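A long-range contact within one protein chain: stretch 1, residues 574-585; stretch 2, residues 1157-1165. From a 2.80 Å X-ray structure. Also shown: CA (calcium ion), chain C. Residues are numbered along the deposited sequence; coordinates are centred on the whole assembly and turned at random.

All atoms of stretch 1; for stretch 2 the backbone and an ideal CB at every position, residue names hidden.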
ATOM      1  N   SER A 574       9.381   5.621   8.340  1.00 42.52           N
ATOM      2  CA  SER A 574       9.260   4.702   7.235  1.00 40.71           C
ATOM      3  C   SER A 574      10.065   5.279   6.086  1.00 40.98           C
ATOM      4  O   SER A 574       9.532   6.022   5.283  1.00 41.66           O
ATOM      5  CB  SER A 574       7.790   4.567   6.842  1.00 40.84           C
ATOM      6  OG  SER A 574       6.989   4.350   8.001  1.00 39.29           O
ATOM      7  N   GLU A 575      11.350   4.934   6.032  1.00 40.82           N
ATOM      8  CA  GLU A 575      12.285   5.475   5.069  1.00 41.29           C
ATOM      9  C   GLU A 575      11.971   5.011   3.673  1.00 40.21           C
ATOM     10  O   GLU A 575      12.225   5.730   2.697  1.00 41.09           O
ATOM     11  CB  GLU A 575      13.704   5.043   5.438  1.00 45.15           C
ATOM     12  CG  GLU A 575      14.836   5.641   4.585  1.00 47.25           C
ATOM     13  CD  GLU A 575      14.927   7.154   4.622  1.00 49.18           C
ATOM     14  OE1 GLU A 575      15.367   7.707   5.669  1.00 47.08           O
ATOM     15  OE2 GLU A 575      14.564   7.770   3.583  1.00 48.02           O
ATOM     16  N   PHE A 576      11.401   3.821   3.564  1.00 40.16           N
ATOM     17  CA  PHE A 576      11.140   3.242   2.248  1.00 41.90           C
ATOM     18  C   PHE A 576       9.714   3.453   1.851  1.00 42.12           C
ATOM     19  O   PHE A 576       8.819   3.150   2.617  1.00 41.84           O
ATOM     20  CB  PHE A 576      11.460   1.755   2.256  1.00 42.14           C
ATOM     21  CG  PHE A 576      12.900   1.468   2.518  1.00 38.94           C
ATOM     22  CD1 PHE A 576      13.806   1.448   1.492  1.00 39.64           C
ATOM     23  CD2 PHE A 576      13.341   1.293   3.798  1.00 38.38           C
ATOM     24  CE1 PHE A 576      15.148   1.219   1.734  1.00 40.54           C
ATOM     25  CE2 PHE A 576      14.662   1.054   4.058  1.00 39.42           C
ATOM     26  CZ  PHE A 576      15.574   1.021   3.023  1.00 40.74           C
ATOM     27  N   LEU A 577       9.531   3.998   0.654  1.00 43.36           N
ATOM     28  CA  LEU A 577       8.233   4.370   0.163  1.00 42.66           C
ATOM     29  C   LEU A 577       8.059   3.788  -1.212  1.00 42.51           C
ATOM     30  O   LEU A 577       7.249   2.879  -1.405  1.00 46.79           O
ATOM     31  CB  LEU A 577       8.104   5.909   0.161  1.00 43.73           C
ATOM     32  CG  LEU A 577       6.853   6.554  -0.459  1.00 43.84           C
ATOM     33  CD1 LEU A 577       5.581   6.098   0.238  1.00 43.94           C
ATOM     34  CD2 LEU A 577       7.009   8.057  -0.350  1.00 42.45           C
ATOM     35  N   LEU A 578       8.811   4.302  -2.182  1.00 43.12           N
ATOM     36  CA  LEU A 578       8.671   3.863  -3.579  1.00 42.56           C
ATOM     37  C   LEU A 578      10.005   3.840  -4.253  1.00 40.22           C
ATOM     38  O   LEU A 578      10.897   4.634  -3.933  1.00 40.21           O
ATOM     39  CB  LEU A 578       7.737   4.797  -4.367  1.00 46.26           C
ATOM     40  CG  LEU A 578       6.232   4.699  -4.069  1.00 49.56           C
ATOM     41  CD1 LEU A 578       5.488   5.978  -4.426  1.00 51.34           C
ATOM     42  CD2 LEU A 578       5.598   3.553  -4.837  1.00 51.64           C
ATOM     43  N   ALA A 579      10.123   2.940  -5.216  1.00 39.50           N
ATOM     44  CA  ALA A 579      11.234   2.894  -6.162  1.00 38.98           C
ATOM     45  C   ALA A 579      12.585   2.825  -5.479  1.00 42.43           C
ATOM     46  O   ALA A 579      12.757   2.048  -4.520  1.00 44.44           O
ATOM     47  CB  ALA A 579      11.166   4.052  -7.154  1.00 38.40           C
ATOM     48  N   ASN A 580      13.566   3.570  -5.992  1.00 42.86           N
ATOM     49  CA  ASN A 580      14.886   3.577  -5.411  1.00 44.13           C
ATOM     50  C   ASN A 580      14.958   4.653  -4.379  1.00 43.97           C
ATOM     51  O   ASN A 580      14.876   5.816  -4.715  1.00 49.54           O
ATOM     52  CB  ASN A 580      15.934   3.857  -6.467  1.00 46.74           C
ATOM     53  CG  ASN A 580      16.054   2.743  -7.471  1.00 47.14           C
ATOM     54  OD1 ASN A 580      16.709   1.720  -7.214  1.00 56.08           O
ATOM     55  ND2 ASN A 580      15.440   2.924  -8.601  1.00 47.13           N
ATOM     56  N   ASP A 581      15.112   4.278  -3.116  1.00 43.66           N
ATOM     57  CA  ASP A 581      15.096   5.252  -2.029  1.00 44.10           C
ATOM     58  C   ASP A 581      16.483   5.903  -1.915  1.00 44.80           C
ATOM     59  O   ASP A 581      17.472   5.236  -1.695  1.00 48.77           O
ATOM     60  CB  ASP A 581      14.668   4.577  -0.724  1.00 41.33           C
ATOM     61  CG  ASP A 581      14.539   5.515   0.396  1.00 40.34           C
ATOM     62  OD1 ASP A 581      13.506   6.210   0.508  1.00 38.72           O
ATOM     63  OD2 ASP A 581      15.475   5.527   1.229  1.00 48.59           O
ATOM     64  N   ILE A 582      16.522   7.213  -2.090  1.00 45.49           N
ATOM     65  CA  ILE A 582      17.737   8.005  -2.012  1.00 46.91           C
ATOM     66  C   ILE A 582      18.210   8.173  -0.556  1.00 48.02           C
ATOM     67  O   ILE A 582      17.414   8.433   0.341  1.00 46.12           O
ATOM     68  CB  ILE A 582      17.509   9.382  -2.674  1.00 48.45           C
ATOM     69  CG1 ILE A 582      17.336   9.180  -4.184  1.00 48.31           C
ATOM     70  CG2 ILE A 582      18.658  10.341  -2.367  1.00 49.06           C
ATOM     71  CD1 ILE A 582      16.779  10.385  -4.909  1.00 50.25           C
ATOM     72  N   ASP A 583      19.515   8.006  -0.341  1.00 49.41           N
ATOM     73  CA  ASP A 583      20.117   8.165   0.979  1.00 49.75           C
ATOM     74  C   ASP A 583      20.350   9.646   1.286  1.00 53.12           C
ATOM     75  O   ASP A 583      21.459  10.173   1.101  1.00 54.29           O
ATOM     76  CB  ASP A 583      21.423   7.388   1.047  1.00 48.59           C
ATOM     77  CG  ASP A 583      22.125   7.510   2.388  1.00 49.39           C
ATOM     78  OD1 ASP A 583      21.487   7.937   3.384  1.00 46.28           O
ATOM     79  OD2 ASP A 583      23.337   7.174   2.425  1.00 50.13           O
ATOM     80  N   ASN A 584      19.296  10.308   1.762  1.00 52.43           N
ATOM     81  CA  ASN A 584      19.385  11.710   2.188  1.00 51.82           C
ATOM     82  C   ASN A 584      20.107  11.943   3.535  1.00 48.27           C
ATOM     83  O   ASN A 584      20.249  13.077   3.955  1.00 45.59           O
ATOM     84  CB  ASN A 584      17.992  12.342   2.212  1.00 50.94           C
ATOM     85  CG  ASN A 584      17.320  12.333   0.840  1.00 51.80           C
ATOM     86  OD1 ASN A 584      17.901  12.747  -0.158  1.00 49.40           O
ATOM     87  ND2 ASN A 584      16.090  11.849   0.788  1.00 53.35           N
ATOM     88  N   SER A 585      20.598  10.884   4.182  1.00 48.44           N
ATOM     89  CA  SER A 585      21.459  11.029   5.381  1.00 47.04           C
ATOM     90  C   SER A 585      22.932  11.247   5.049  1.00 47.92           C
ATOM     91  O   SER A 585      23.727  11.549   5.952  1.00 52.37           O
ATOM     92  CB  SER A 585      21.362   9.799   6.284  1.00 47.03           C
ATOM     93  OG  SER A 585      22.187   8.748   5.817  1.00 47.51           O
ATOM     94  N   UNK A1157      11.075  16.804  -4.664  1.00 43.65           N
ATOM     95  CA  UNK A1157      10.842  15.371  -4.481  1.00 41.77           C
ATOM     96  C   UNK A1157      12.140  14.617  -4.230  1.00 37.33           C
ATOM     97  O   UNK A1157      12.593  13.882  -5.067  1.00 40.77           O
ATOM     98  CB  UNK A1157      10.133  14.789  -5.706  1.00 41.77           C
ATOM     99  N   UNK A1158      12.729  14.779  -3.051  1.00 36.76           N
ATOM    100  CA  UNK A1158      14.024  14.177  -2.760  1.00 37.41           C
ATOM    101  C   UNK A1158      14.043  12.698  -2.348  1.00 38.49           C
ATOM    102  O   UNK A1158      15.130  12.116  -2.294  1.00 39.44           O
ATOM    103  CB  UNK A1158      14.681  14.990  -1.643  1.00 37.41           C
ATOM    104  N   UNK A1159      12.889  12.090  -2.052  1.00 40.77           N
ATOM    105  CA  UNK A1159      12.865  10.728  -1.509  1.00 41.93           C
ATOM    106  C   UNK A1159      13.312   9.640  -2.492  1.00 45.49           C
ATOM    107  O   UNK A1159      13.983   8.691  -2.087  1.00 52.62           O
ATOM    108  CB  UNK A1159      11.449  10.407  -1.027  1.00 41.93           C
ATOM    109  N   UNK A1160      12.938   9.735  -3.767  1.00 44.62           N
ATOM    110  CA  UNK A1160      13.228   8.638  -4.693  1.00 44.86           C
ATOM    111  C   UNK A1160      13.416   9.037  -6.145  1.00 44.21           C
ATOM    112  O   UNK A1160      13.159  10.172  -6.535  1.00 49.76           O
ATOM    113  CB  UNK A1160      12.098   7.610  -4.618  1.00 44.86           C
ATOM    114  N   UNK A1161      13.842   8.061  -6.941  1.00 41.79           N
ATOM    115  CA  UNK A1161      14.025   8.216  -8.367  1.00 42.38           C
ATOM    116  C   UNK A1161      13.729   6.852  -9.002  1.00 41.64           C
ATOM    117  O   UNK A1161      13.976   5.830  -8.378  1.00 44.73           O
ATOM    118  CB  UNK A1161      15.433   8.711  -8.704  1.00 42.38           C
ATOM    119  N   UNK A1162      13.176   6.836 -10.213  1.00 40.66           N
ATOM    120  CA  UNK A1162      12.737   5.587 -10.857  1.00 43.37           C
ATOM    121  C   UNK A1162      13.593   5.158 -12.035  1.00 45.13           C
ATOM    122  O   UNK A1162      14.306   5.951 -12.615  1.00 47.44           O
ATOM    123  CB  UNK A1162      11.290   5.736 -11.331  1.00 43.37           C
ATOM    124  N   UNK A1163      13.478   3.888 -12.396  1.00 48.66           N
ATOM    125  CA  UNK A1163      13.960   3.368 -13.670  1.00 50.23           C
ATOM    126  C   UNK A1163      15.351   3.857 -14.076  1.00 53.33           C
ATOM    127  O   UNK A1163      15.508   4.565 -15.089  1.00 57.59           O
ATOM    128  CB  UNK A1163      12.963   3.739 -14.769  1.00 50.23           C
ATOM    129  N   UNK A1164      16.353   3.466 -13.286  1.00 52.62           N
ATOM    130  CA  UNK A1164      17.757   3.737 -13.592  1.00 51.44           C
ATOM    131  C   UNK A1164      18.289   2.591 -14.476  1.00 54.21           C
ATOM    132  O   UNK A1164      18.114   1.436 -14.132  1.00 54.72           O
ATOM    133  CB  UNK A1164      18.582   3.877 -12.311  1.00 51.44           C
ATOM    134  N   UNK A1165      18.922   2.910 -15.625  1.00 54.74           N
ATOM    135  CA  UNK A1165      19.189   1.881 -16.634  1.00 54.40           C
ATOM    136  C   UNK A1165      20.400   0.961 -16.386  1.00 54.39           C
ATOM    137  O   UNK A1165      20.516  -0.065 -17.051  1.00 54.61           O
ATOM    138  CB  UNK A1165      19.384   2.575 -17.984  1.00 54.40           C
TER
HETATM  139 CA    CA C2000      13.356   7.436   1.944  1.00 47.20          CA

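Position 1157 offers little to reason from: no atom of stretch 1 lies within 5.5 Å of its ideal CB, so the contact leaves its identity open. The residue is Val1157, which does not touch stretch 1.

At 1158 the CA-to-CB bond points sideways, and the ideal CB lies 4.2 Å from Asn584 OD1. Phi/psi of -81/-11 admits many residues, proline included, and stretch 1 engages the backbone: Asn584 ND2 donates to the carbonyl O of 1158 at 3.2 Å, with an angle of 160°. The residue is Pro1158; the carbonyl it contributes also lies 3.5 Å from Ile582 CD1.

Position 1159 is the most informative. Its CA-to-CB bond points away from stretch 1, yet the ideal CB is 4.9 Å from Asp581 OD1, and the calcium ion is already held by Glu575 O (2.2 Å), Glu575 OE2 (2.1 Å) and Asp581 OD1 (1.9 Å). A side chain carrying oxygen would suit, aspartate especially, with asparagine or glutamate also conceivable. The residue is Asp1159. With chi1 at -180° (t) its end returns to stretch 1, and OD1 binds the calcium at 2.2 Å. The 2.8 Å between Asp581 OD1 and Asp1159 OD1 is therefore not a hydrogen bond; both oxygens bind the same cation, which offsets their negative charge. The backbone contributes too: Asp1159 O accepts from Ile582 N at 2.9 Å, and water 1, a calcium ligand at 2.4 Å, donates to Asp1159 O at 3.0 Å and to Ile582 O at 2.7 Å.

Position 1160 forms an antiparallel, non-hydrogen-bonded pair with Asp581, CA-CA 4.7 Å. Its ideal CB is 3.3 Å from both Leu578 O and Asn580 O, so room is tight at the root, and a side chain unbranched at CB is the easier choice. The residue is Gln1160, whose CG lies 4.2 Å from Ala579 CB.

At 1161, extended phi/psi (-148/147) and pairing with Asn580 indicate a strand, with both side chains on one sheet face. The ideal CB is 4.4 Å from Ile582 CD1, favouring an apolar, perhaps beta-branched residue. Ile1161 meets this, CG2 lying 4.2 Å from Ile582 CD1. Weak hydrogen bonds join Asn580 N to Ile1161 O and Ile1161 N to Asn580 O, each 3.3 Å; Asn580 ND2 adds a third, to Ile1161 O, also at 3.3 Å.

The CA-to-CB bond at 1162 points away, but Ala579 CB, 4.5 Å from the ideal CB, offers a methyl that a long apolar or aromatic group could cover. In Tyr1162 the ring turns back: Ala579 CB sits 3.6 Å from its centroid, 6° off the normal, a CH-pi contact over one face. Leu578 CB lies 3.7 Å from Tyr1162 OH.

At 1163 nothing is near the ideal CB, though phi/psi of 44/65 would suit glycine or asparagine; the residue is Ala1163. Position 1164 points toward Asn580, its ideal CB 5.0 Å from ND2, where polar or apolar groups could fit. Leu1164 places CD1 3.7 Å from Asn580 ND2. Position 1165, out of reach, is Pro1165.

Stretch 2 1157-1165: VPDQIYALP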
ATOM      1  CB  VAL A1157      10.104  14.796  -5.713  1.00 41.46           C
ATOM      2  CG1 VAL A1157       9.765  13.329  -5.505  1.00 44.30           C
ATOM      3  CG2 VAL A1157       8.831  15.584  -5.958  1.00 40.38           C
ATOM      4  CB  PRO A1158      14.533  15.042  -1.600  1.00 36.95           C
ATOM      5  CG  PRO A1158      13.306  15.445  -0.888  1.00 36.37           C
ATOM      6  CD  PRO A1158      12.288  15.663  -1.960  1.00 36.72           C
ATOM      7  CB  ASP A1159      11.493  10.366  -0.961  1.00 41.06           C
ATOM      8  CG  ASP A1159      11.445   8.943  -0.386  1.00 42.08           C
ATOM      9  OD1 ASP A1159      12.131   8.644   0.603  1.00 45.19           O
ATOM     10  OD2 ASP A1159      10.732   8.095  -0.961  1.00 41.57           O
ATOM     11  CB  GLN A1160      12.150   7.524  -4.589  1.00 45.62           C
ATOM     12  CG  GLN A1160      10.826   7.800  -5.283  1.00 47.84           C
ATOM     13  CD  GLN A1160       9.973   8.851  -4.590  1.00 51.03           C
ATOM     14  OE1 GLN A1160       9.837   8.830  -3.359  1.00 51.00           O
ATOM     15  NE2 GLN A1160       9.374   9.758  -5.368  1.00 49.37           N
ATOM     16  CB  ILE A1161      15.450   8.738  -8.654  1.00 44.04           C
ATOM     17  CG1 ILE A1161      15.631   9.102 -10.128  1.00 45.50           C
ATOM     18  CG2 ILE A1161      16.503   7.739  -8.208  1.00 42.61           C
ATOM     19  CD1 ILE A1161      16.896   9.887 -10.383  1.00 48.04           C
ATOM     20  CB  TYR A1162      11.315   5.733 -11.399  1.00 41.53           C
ATOM     21  CG  TYR A1162      10.182   5.707 -10.391  1.00 41.97           C
ATOM     22  CD1 TYR A1162      10.035   6.708  -9.437  1.00 41.37           C
ATOM     23  CD2 TYR A1162       9.203   4.716 -10.455  1.00 42.69           C
ATOM     24  CE1 TYR A1162       8.955   6.716  -8.571  1.00 41.97           C
ATOM     25  CE2 TYR A1162       8.133   4.705  -9.579  1.00 43.36           C
ATOM     26  CZ  TYR A1162       8.006   5.710  -8.646  1.00 43.22           C
ATOM     27  OH  TYR A1162       6.905   5.704  -7.815  1.00 45.55           O
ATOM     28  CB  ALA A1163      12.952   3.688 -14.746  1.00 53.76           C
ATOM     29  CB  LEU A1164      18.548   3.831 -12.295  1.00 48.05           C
ATOM     30  CG  LEU A1164      18.027   4.907 -11.334  1.00 47.38           C
ATOM     31  CD1 LEU A1164      18.439   4.629  -9.905  1.00 45.84           C
ATOM     32  CD2 LEU A1164      18.491   6.294 -11.729  1.00 50.28           C
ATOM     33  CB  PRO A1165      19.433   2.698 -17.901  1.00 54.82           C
ATOM     34  CG  PRO A1165      20.017   3.973 -17.400  1.00 56.89           C
ATOM     35  CD  PRO A1165      19.292   4.255 -16.112  1.00 56.37           C
TER
HETATM   36  O   HOH W   1      14.773   8.940   0.782  1.00 40.78           O
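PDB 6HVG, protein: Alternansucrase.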